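Local coordinates for RNA-dependent RNA Polymerase (Bombyx mori cytoplasmic polyhedrosis virus, PDB 6TZ0), which catalyses RNA-templated RNA synthesis in the virus, making plus strands in fully conservative transcription and complementary minus strands during genome replication, at residues F23-E27 / L832-W836; T30-N35 / A786-R791; L777-F782 / Y845-P849. The contacts are given in a common frame with arbitrary orientation. Residues are numbered along the deposited sequence.

From the N terminus, helix 20-35 supplies the first partner of two contacts. Its residues 23-27 meet 832-836 in contact 1, closing a loop of 804 residues; its last turns, 30-35, meet 786-791 in contact 2, whose 750-residue loop lies wholly within the first. Contact 3 joins 777-782 on helix 774-786 to 845-849 and crosses both of these loops, since its segments flank their C-terminal partners. Arg790 links contacts 1 and 2 through a hydrogen bond from its NE to Leu832 O, while Phe782 of contact 3 packs against Leu834 and Ile26 of contact 1. Together they bind helix 20-35 near the N terminus, helix 774-786 and the segment following strand 827-831.

Contact 1 (F23-E27 / L832-W836); sequences FKEIE and LPLAW
Leu834 drives its side chain against one side of helix 20-35, overlapping Phe23, Ile26 and Glu27. Residues 23-27 are regular alpha helix (phi/psi near -68/-38), with Glu27 N bonded to Phe23 O at 3.0 Å. Leu832 and Pro833 are extended; residues 834-836 then turn into a 3-10 segment, where Trp836 N bonds to Pro833 O at 3.3 Å. The backbones come closest at Glu27 and Leu834, with CA atoms 6.3 Å apart. In its m,t rotamer, Leu834 places CD1 3.7 Å from Glu27 CA and 3.8 Å from Ile26 CG2. Phe23, with chi1 t, reaches across so that its CZ lies 3.6 Å from Leu834 CB and 3.8 Å from Ala835 N; the ring meets the turn edge-on at Ala835 N, and its apolar surface suits the buried Leu834. The extended t,t chain of Glu27 brings OE2 to 3.6 Å from Pro833 CB, while the same carboxylate makes a long, weak ion pair with Arg790. No hydrogen bond crosses between the segments. Phe782 and Ala786 of helix 774-786 also touch Leu834. An apolar side chain at the start of a 3-10 turn is thus packed against the side of a helix, joining helix 20-35, near the N terminus, to the loop after strand 827-831, consistent with the cage-like polymerases of the reovirus family.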
loop_
_atom_site.group_PDB
_atom_site.type_symbol
_atom_site.label_atom_id
_atom_site.label_comp_id
_atom_site.label_asym_id
_atom_site.label_seq_id
_atom_site.Cartn_x
_atom_site.Cartn_y
_atom_site.Cartn_z
ATOM N N PHE A 23 -16.044 4.444 -45.632
ATOM C CA PHE A 23 -15.460 5.118 -44.479
ATOM C C PHE A 23 -16.307 6.314 -44.058
ATOM O O PHE A 23 -16.498 6.561 -42.860
ATOM C CB PHE A 23 -14.030 5.539 -44.817
ATOM C CG PHE A 23 -13.263 6.109 -43.662
ATOM C CD1 PHE A 23 -12.797 5.286 -42.653
ATOM C CD2 PHE A 23 -12.971 7.458 -43.606
ATOM C CE1 PHE A 23 -12.085 5.800 -41.596
ATOM C CE2 PHE A 23 -12.258 7.975 -42.550
ATOM C CZ PHE A 23 -11.807 7.144 -41.550
ATOM N N LYS A 24 -16.841 7.050 -45.037
ATOM C CA LYS A 24 -17.715 8.183 -44.754
ATOM C C LYS A 24 -19.033 7.731 -44.140
ATOM O O LYS A 24 -19.591 8.425 -43.285
ATOM C CB LYS A 24 -17.962 8.964 -46.045
ATOM C CG LYS A 24 -18.798 10.219 -45.892
ATOM C CD LYS A 24 -18.892 10.965 -47.208
ATOM C CE LYS A 24 -19.764 10.212 -48.198
ATOM N NZ LYS A 24 -21.189 10.190 -47.770
ATOM N N GLU A 25 -19.517 6.554 -44.533
ATOM C CA GLU A 25 -20.767 6.024 -44.000
ATOM C C GLU A 25 -20.632 5.646 -42.527
ATOM O O GLU A 25 -21.511 5.964 -41.714
ATOM C CB GLU A 25 -21.183 4.820 -44.836
ATOM C CG GLU A 25 -22.536 4.258 -44.525
ATOM C CD GLU A 25 -22.893 3.111 -45.449
ATOM O OE1 GLU A 25 -22.034 2.712 -46.262
ATOM O OE2 GLU A 25 -24.037 2.619 -45.379
ATOM N N ILE A 26 -19.534 4.974 -42.170
ATOM C CA ILE A 26 -19.256 4.643 -40.775
ATOM C C ILE A 26 -19.013 5.906 -39.965
ATOM O O ILE A 26 -19.451 6.010 -38.812
ATOM C CB ILE A 26 -18.065 3.667 -40.699
ATOM C CG1 ILE A 26 -18.435 2.352 -41.365
ATOM C CG2 ILE A 26 -17.624 3.405 -39.268
ATOM C CD1 ILE A 26 -19.595 1.654 -40.698
ATOM N N GLU A 27 -18.347 6.892 -40.571
ATOM C CA GLU A 27 -18.113 8.173 -39.912
ATOM C C GLU A 27 -19.427 8.878 -39.589
ATOM O O GLU A 27 -19.629 9.343 -38.460
ATOM C CB GLU A 27 -17.223 9.030 -40.811
ATOM C CG GLU A 27 -16.754 10.314 -40.201
ATOM C CD GLU A 27 -15.733 11.032 -41.056
ATOM O OE1 GLU A 27 -15.437 10.544 -42.166
ATOM O OE2 GLU A 27 -15.213 12.076 -40.609
ATOM N N LEU A 832 -14.387 14.911 -33.834
ATOM C CA LEU A 832 -13.183 14.586 -34.572
ATOM C C LEU A 832 -13.464 13.505 -35.614
ATOM O O LEU A 832 -14.367 12.685 -35.433
ATOM C CB LEU A 832 -12.084 14.158 -33.600
ATOM C CG LEU A 832 -12.348 13.136 -32.491
ATOM C CD1 LEU A 832 -12.152 11.690 -32.929
ATOM C CD2 LEU A 832 -11.462 13.461 -31.304
ATOM N N PRO A 833 -12.745 13.515 -36.736
ATOM C CA PRO A 833 -12.952 12.472 -37.744
ATOM C C PRO A 833 -12.384 11.140 -37.284
ATOM O O PRO A 833 -11.593 11.059 -36.343
ATOM C CB PRO A 833 -12.197 13.004 -38.965
ATOM C CG PRO A 833 -11.153 13.886 -38.396
ATOM C CD PRO A 833 -11.773 14.524 -37.193
ATOM N N LEU A 834 -12.800 10.076 -37.977
ATOM C CA LEU A 834 -12.322 8.746 -37.621
ATOM C C LEU A 834 -10.869 8.520 -38.006
ATOM O O LEU A 834 -10.262 7.562 -37.524
ATOM C CB LEU A 834 -13.174 7.656 -38.266
ATOM C CG LEU A 834 -14.593 7.451 -37.771
ATOM C CD1 LEU A 834 -15.202 6.297 -38.517
ATOM C CD2 LEU A 834 -14.577 7.185 -36.299
ATOM N N ALA A 835 -10.293 9.375 -38.854
ATOM C CA ALA A 835 -8.884 9.239 -39.191
ATOM C C ALA A 835 -7.971 9.621 -38.036
ATOM O O ALA A 835 -6.791 9.271 -38.062
ATOM C CB ALA A 835 -8.549 10.084 -40.416
ATOM N N TRP A 836 -8.494 10.314 -37.022
ATOM C CA TRP A 836 -7.700 10.665 -35.850
ATOM C C TRP A 836 -7.341 9.439 -35.020
ATOM O O TRP A 836 -6.351 9.461 -34.281
ATOM C CB TRP A 836 -8.467 11.671 -34.994
ATOM C CG TRP A 836 -7.701 12.153 -33.822
ATOM C CD1 TRP A 836 -6.715 13.090 -33.814
ATOM C CD2 TRP A 836 -7.782 11.643 -32.493
ATOM N NE1 TRP A 836 -6.215 13.236 -32.547
ATOM C CE2 TRP A 836 -6.849 12.349 -31.718
ATOM C CE3 TRP A 836 -8.560 10.659 -31.881
ATOM C CZ2 TRP A 836 -6.680 12.112 -30.361
ATOM C CZ3 TRP A 836 -8.396 10.429 -30.539
ATOM C CH2 TRP A 836 -7.464 11.151 -29.791
#

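Contact 2 (T30-N35 / A786-R791); sequences TAKLAN and AICLRR
Thr30 begins the contact on helix 20-35, its CA-to-CB bond directed toward the other segment. The backbone here is helical, with Ala34 N bonded to Thr30 O at 2.9 Å. With chi1 p, Thr30 hydrogen-bonds through OG1 to Ile26 O, one turn back, satisfying a buried hydroxyl within the helix. Its CG2 rests 3.9 Å from Ala786 CB, the methyl of a small residue at the end of helix 774-786. Arg790 NH1 lies 2.6 Å from Thr30 OG1, but the angle is poor for a hydrogen bond; the extended Arg790 chain (chi1 to chi3 t) instead bonds through NE to Leu832 O. Ala31 lays its CB over one face of that guanidinium, 4.2 Å from Arg790 CZ. Leu33, in the m,t rotamer, meets Ile787 through their CD1 atoms, 3.9 Å apart. At Ala34 the backbones come nearest, its CA 5.0 Å from Ile787 CA. A methyl is suited to this close approach: Ala34 CB sits 3.5 Å from Ile787 O and 4.4 Å from Arg790 CB. Asn35 presents its backbone O at the edge of the Arg791 guanidinium, 2.7 Å from NH2, though the angle is again unfavourable. Residues 786-791 leave the helix through a non-repetitive turn and reach extended geometry at Arg791 (-107/128). Arg791 belongs, with Arg147, to an ATP-binding site that is empty in this model. The last residues of 20-35 thus pack against the link from helix 774-786 to strand 791-795, with helix 145-160 against Ile787 and Arg791, and strand 827-831 against Ala31, Asn35 and Arg791.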
loop_
_atom_site.group_PDB
_atom_site.type_symbol
_atom_site.label_atom_id
_atom_site.label_comp_id
_atom_site.label_asym_id
_atom_site.label_seq_id
_atom_site.Cartn_x
_atom_site.Cartn_y
_atom_site.Cartn_z
ATOM N N THR A 30 -21.467 6.599 -36.792
ATOM C CA THR A 30 -20.891 6.697 -35.457
ATOM C C THR A 30 -20.953 8.122 -34.920
ATOM O O THR A 30 -21.066 8.314 -33.704
ATOM C CB THR A 30 -19.456 6.176 -35.466
ATOM O OG1 THR A 30 -18.695 6.886 -36.447
ATOM C CG2 THR A 30 -19.435 4.686 -35.776
ATOM N N ALA A 31 -20.939 9.129 -35.801
ATOM C CA ALA A 31 -21.208 10.492 -35.357
ATOM C C ALA A 31 -22.650 10.651 -34.889
ATOM O O ALA A 31 -22.916 11.344 -33.898
ATOM C CB ALA A 31 -20.906 11.471 -36.486
ATOM N N LYS A 32 -23.591 10.010 -35.590
ATOM C CA LYS A 32 -24.996 10.092 -35.202
ATOM C C LYS A 32 -25.242 9.380 -33.876
ATOM O O LYS A 32 -26.096 9.799 -33.088
ATOM C CB LYS A 32 -25.872 9.508 -36.312
ATOM C CG LYS A 32 -27.368 9.637 -36.097
ATOM C CD LYS A 32 -28.138 9.123 -37.304
ATOM C CE LYS A 32 -29.634 9.066 -37.031
ATOM N NZ LYS A 32 -30.224 10.417 -36.821
ATOM N N LEU A 33 -24.493 8.311 -33.602
ATOM C CA LEU A 33 -24.608 7.685 -32.287
ATOM C C LEU A 33 -23.891 8.479 -31.202
ATOM O O LEU A 33 -24.286 8.415 -30.036
ATOM C CB LEU A 33 -24.083 6.255 -32.314
ATOM C CG LEU A 33 -24.974 5.275 -33.062
ATOM C CD1 LEU A 33 -24.361 3.897 -33.040
ATOM C CD2 LEU A 33 -26.358 5.263 -32.453
ATOM N N ALA A 34 -22.840 9.221 -31.547
ATOM C CA ALA A 34 -22.121 9.966 -30.522
ATOM C C ALA A 34 -22.766 11.303 -30.176
ATOM O O ALA A 34 -22.538 11.809 -29.074
ATOM C CB ALA A 34 -20.674 10.199 -30.957
ATOM N N ASN A 35 -23.563 11.888 -31.073
ATOM C CA ASN A 35 -24.025 13.257 -30.848
ATOM C C ASN A 35 -25.246 13.332 -29.933
ATOM O O ASN A 35 -25.187 13.942 -28.861
ATOM C CB ASN A 35 -24.315 13.939 -32.185
ATOM C CG ASN A 35 -23.055 14.300 -32.935
ATOM O OD1 ASN A 35 -22.082 14.769 -32.346
ATOM N ND2 ASN A 35 -23.061 14.078 -34.241
ATOM N N ALA A 786 -14.865 5.152 -31.691
ATOM C CA ALA A 786 -15.703 5.863 -32.647
ATOM C C ALA A 786 -16.956 6.456 -32.025
ATOM O O ALA A 786 -17.506 7.416 -32.574
ATOM C CB ALA A 786 -16.115 4.928 -33.783
ATOM N N ILE A 787 -17.406 5.919 -30.900
ATOM C CA ILE A 787 -18.592 6.469 -30.259
ATOM C C ILE A 787 -18.294 7.202 -28.947
ATOM O O ILE A 787 -18.663 8.359 -28.777
ATOM C CB ILE A 787 -19.640 5.364 -30.034
ATOM C CG1 ILE A 787 -20.214 4.916 -31.377
ATOM C CG2 ILE A 787 -20.745 5.843 -29.111
ATOM C CD1 ILE A 787 -20.815 3.532 -31.357
ATOM N N CYS A 788 -17.612 6.522 -28.034
ATOM C CA CYS A 788 -17.269 7.075 -26.723
ATOM C C CYS A 788 -16.295 8.253 -26.656
ATOM O O CYS A 788 -16.491 9.169 -25.865
ATOM C CB CYS A 788 -16.792 5.958 -25.790
ATOM S SG CYS A 788 -18.012 4.651 -25.554
ATOM N N LEU A 789 -15.244 8.221 -27.464
ATOM C CA LEU A 789 -14.224 9.271 -27.437
ATOM C C LEU A 789 -14.301 10.321 -28.550
ATOM O O LEU A 789 -13.368 11.097 -28.728
ATOM C CB LEU A 789 -12.829 8.642 -27.429
ATOM C CG LEU A 789 -12.567 7.538 -26.403
ATOM C CD1 LEU A 789 -11.240 6.859 -26.694
ATOM C CD2 LEU A 789 -12.573 8.095 -24.990
ATOM N N ARG A 790 -15.395 10.344 -29.299
ATOM C CA ARG A 790 -15.527 11.267 -30.427
ATOM C C ARG A 790 -16.066 12.690 -30.201
ATOM O O ARG A 790 -16.102 13.477 -31.143
ATOM C CB ARG A 790 -16.327 10.590 -31.540
ATOM C CG ARG A 790 -16.142 11.228 -32.901
ATOM C CD ARG A 790 -16.610 10.295 -33.998
ATOM N NE ARG A 790 -16.503 10.915 -35.310
ATOM C CZ ARG A 790 -16.872 10.325 -36.439
ATOM N NH1 ARG A 790 -17.370 9.100 -36.410
ATOM N NH2 ARG A 790 -16.744 10.959 -37.593
ATOM N N ARG A 791 -16.466 13.037 -28.982
ATOM C CA ARG A 791 -17.039 14.369 -28.748
ATOM C C ARG A 791 -16.173 15.376 -27.994
ATOM O O ARG A 791 -15.654 15.088 -26.920
ATOM C CB ARG A 791 -18.371 14.244 -28.014
ATOM C CG ARG A 791 -19.470 13.575 -28.812
ATOM C CD ARG A 791 -20.819 13.933 -28.223
ATOM N NE ARG A 791 -20.940 15.375 -28.043
ATOM C CZ ARG A 791 -22.080 16.001 -27.778
ATOM N NH1 ARG A 791 -22.095 17.318 -27.634
ATOM N NH2 ARG A 791 -23.206 15.312 -27.661
#

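Contact 3 (L777-F782 / Y845-P849); sequences LKMLGF and YPAYP
Tyr845 starts an extended, irregular segment and points its ring at residues 777-782, regular helix throughout; with chi1 t, its OH donates a very short 2.3 Å hydrogen bond to Lys778 O. That carbonyl also accepts the regular helical bond from Phe782 N, 3.0 Å long. The hydroxyl fits because Gly781 lacks a side chain: its CA stands 3.2 Å from Tyr845 OH, and a CB would collide with that oxygen. Tyr845 CE2 also packs 3.8 Å from Phe782 CB. Pro846, whose CA is 7.7 Å from Lys778 CA, sets its CB 3.8 Å from Lys778 CD, a rigid ring against the aliphatic part of the lysine. Ala847 directs its CA-to-CB bond away, while its main chain pairs with Glu861. Tyr848, with chi1 m, turns back toward the helix and offers a face to Lys778 NZ, 3.4 Å from the ring centroid and 11° off the normal, a cation-pi contact; chi1 and chi2 t with chi3 and chi4 p bend the lysine over the ring, and its ammonium also forms a salt bridge with Asp860. The Tyr848 OH approaches Met779 CA at 3.3 Å, and the ring edge faces Phe782, with centroids 5.8 Å apart and planes at 73°. The result is a loop following strand 827-831 packed along the flank of helix 774-786 by cation-pi and T-shaped pairs, away from the nucleotide and metal sites.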
loop_
_atom_site.group_PDB
_atom_site.type_symbol
_atom_site.label_atom_id
_atom_site.label_comp_id
_atom_site.label_asym_id
_atom_site.label_seq_id
_atom_site.Cartn_x
_atom_site.Cartn_y
_atom_site.Cartn_z
ATOM N N LEU A 777 -12.150 -8.171 -30.690
ATOM C CA LEU A 777 -11.697 -7.202 -29.706
ATOM C C LEU A 777 -11.137 -5.949 -30.375
ATOM O O LEU A 777 -11.289 -4.838 -29.849
ATOM C CB LEU A 777 -10.681 -7.884 -28.793
ATOM C CG LEU A 777 -10.015 -7.213 -27.606
ATOM C CD1 LEU A 777 -9.930 -8.205 -26.488
ATOM C CD2 LEU A 777 -8.627 -6.868 -28.022
ATOM N N LYS A 778 -10.523 -6.101 -31.554
ATOM C CA LYS A 778 -10.092 -4.926 -32.308
ATOM C C LYS A 778 -11.289 -4.125 -32.809
ATOM O O LYS A 778 -11.279 -2.887 -32.776
ATOM C CB LYS A 778 -9.190 -5.328 -33.477
ATOM C CG LYS A 778 -8.563 -4.128 -34.187
ATOM C CD LYS A 778 -7.419 -4.522 -35.110
ATOM C CE LYS A 778 -7.887 -5.020 -36.461
ATOM N NZ LYS A 778 -8.336 -3.885 -37.304
ATOM N N MET A 779 -12.341 -4.816 -33.249
ATOM C CA MET A 779 -13.547 -4.115 -33.685
ATOM C C MET A 779 -14.245 -3.420 -32.519
ATOM O O MET A 779 -14.761 -2.304 -32.669
ATOM C CB MET A 779 -14.497 -5.083 -34.385
ATOM C CG MET A 779 -15.694 -4.408 -35.015
ATOM S SD MET A 779 -16.682 -5.518 -36.011
ATOM C CE MET A 779 -15.600 -5.706 -37.418
ATOM N N LEU A 780 -14.237 -4.053 -31.344
ATOM C CA LEU A 780 -14.848 -3.462 -30.160
ATOM C C LEU A 780 -14.106 -2.208 -29.716
ATOM O O LEU A 780 -14.733 -1.202 -29.359
ATOM C CB LEU A 780 -14.879 -4.494 -29.038
ATOM C CG LEU A 780 -15.553 -4.104 -27.736
ATOM C CD1 LEU A 780 -17.007 -3.812 -27.988
ATOM C CD2 LEU A 780 -15.409 -5.234 -26.766
ATOM N N GLY A 781 -12.773 -2.242 -29.751
ATOM C CA GLY A 781 -12.005 -1.045 -29.452
ATOM C C GLY A 781 -12.172 0.058 -30.479
ATOM O O GLY A 781 -12.182 1.243 -30.123
ATOM N N PHE A 782 -12.317 -0.308 -31.760
ATOM C CA PHE A 782 -12.602 0.689 -32.789
ATOM C C PHE A 782 -13.938 1.377 -32.553
ATOM O O PHE A 782 -14.045 2.596 -32.704
ATOM C CB PHE A 782 -12.587 0.051 -34.176
ATOM C CG PHE A 782 -13.077 0.964 -35.268
ATOM C CD1 PHE A 782 -12.310 2.029 -35.702
ATOM C CD2 PHE A 782 -14.307 0.743 -35.867
ATOM C CE1 PHE A 782 -12.768 2.863 -36.706
ATOM C CE2 PHE A 782 -14.765 1.569 -36.865
ATOM C CZ PHE A 782 -13.995 2.630 -37.287
ATOM N N TYR A 845 -4.283 3.615 -33.093
ATOM C CA TYR A 845 -5.036 2.382 -33.057
ATOM C C TYR A 845 -4.793 1.588 -34.341
ATOM O O TYR A 845 -4.521 2.181 -35.388
ATOM C CB TYR A 845 -6.530 2.693 -32.888
ATOM C CG TYR A 845 -7.381 1.514 -32.544
ATOM C CD1 TYR A 845 -7.369 0.992 -31.265
ATOM C CD2 TYR A 845 -8.188 0.918 -33.493
ATOM C CE1 TYR A 845 -8.123 -0.089 -30.941
ATOM C CE2 TYR A 845 -8.958 -0.164 -33.177
ATOM C CZ TYR A 845 -8.921 -0.660 -31.897
ATOM O OH TYR A 845 -9.677 -1.742 -31.563
ATOM N N PRO A 846 -4.811 0.252 -34.282
ATOM C CA PRO A 846 -4.629 -0.543 -35.504
ATOM C C PRO A 846 -5.763 -0.361 -36.500
ATOM O O PRO A 846 -6.941 -0.358 -36.139
ATOM C CB PRO A 846 -4.576 -1.981 -34.979
ATOM C CG PRO A 846 -4.110 -1.844 -33.597
ATOM C CD PRO A 846 -4.710 -0.588 -33.079
ATOM N N ALA A 847 -5.393 -0.224 -37.765
ATOM C CA ALA A 847 -6.310 0.195 -38.811
ATOM C C ALA A 847 -6.779 -0.970 -39.671
ATOM O O ALA A 847 -6.155 -2.028 -39.731
ATOM C CB ALA A 847 -5.657 1.259 -39.696
ATOM N N TYR A 848 -7.902 -0.748 -40.335
ATOM C CA TYR A 848 -8.466 -1.648 -41.332
ATOM C C TYR A 848 -7.908 -1.298 -42.707
ATOM O O TYR A 848 -7.269 -0.256 -42.862
ATOM C CB TYR A 848 -9.991 -1.543 -41.279
ATOM C CG TYR A 848 -10.605 -2.192 -40.068
ATOM C CD1 TYR A 848 -10.924 -3.540 -40.072
ATOM C CD2 TYR A 848 -10.845 -1.463 -38.913
ATOM C CE1 TYR A 848 -11.475 -4.143 -38.973
ATOM C CE2 TYR A 848 -11.402 -2.056 -37.804
ATOM C CZ TYR A 848 -11.713 -3.396 -37.842
ATOM O OH TYR A 848 -12.263 -3.998 -36.743
ATOM N N PRO A 849 -8.075 -2.166 -43.718
ATOM C CA PRO A 849 -7.594 -1.826 -45.073
ATOM C C PRO A 849 -8.237 -0.580 -45.667
ATOM O O PRO A 849 -9.454 -0.498 -45.820
ATOM C CB PRO A 849 -7.951 -3.073 -45.884
ATOM C CG PRO A 849 -7.896 -4.153 -44.925
ATOM C CD PRO A 849 -8.401 -3.606 -43.638
#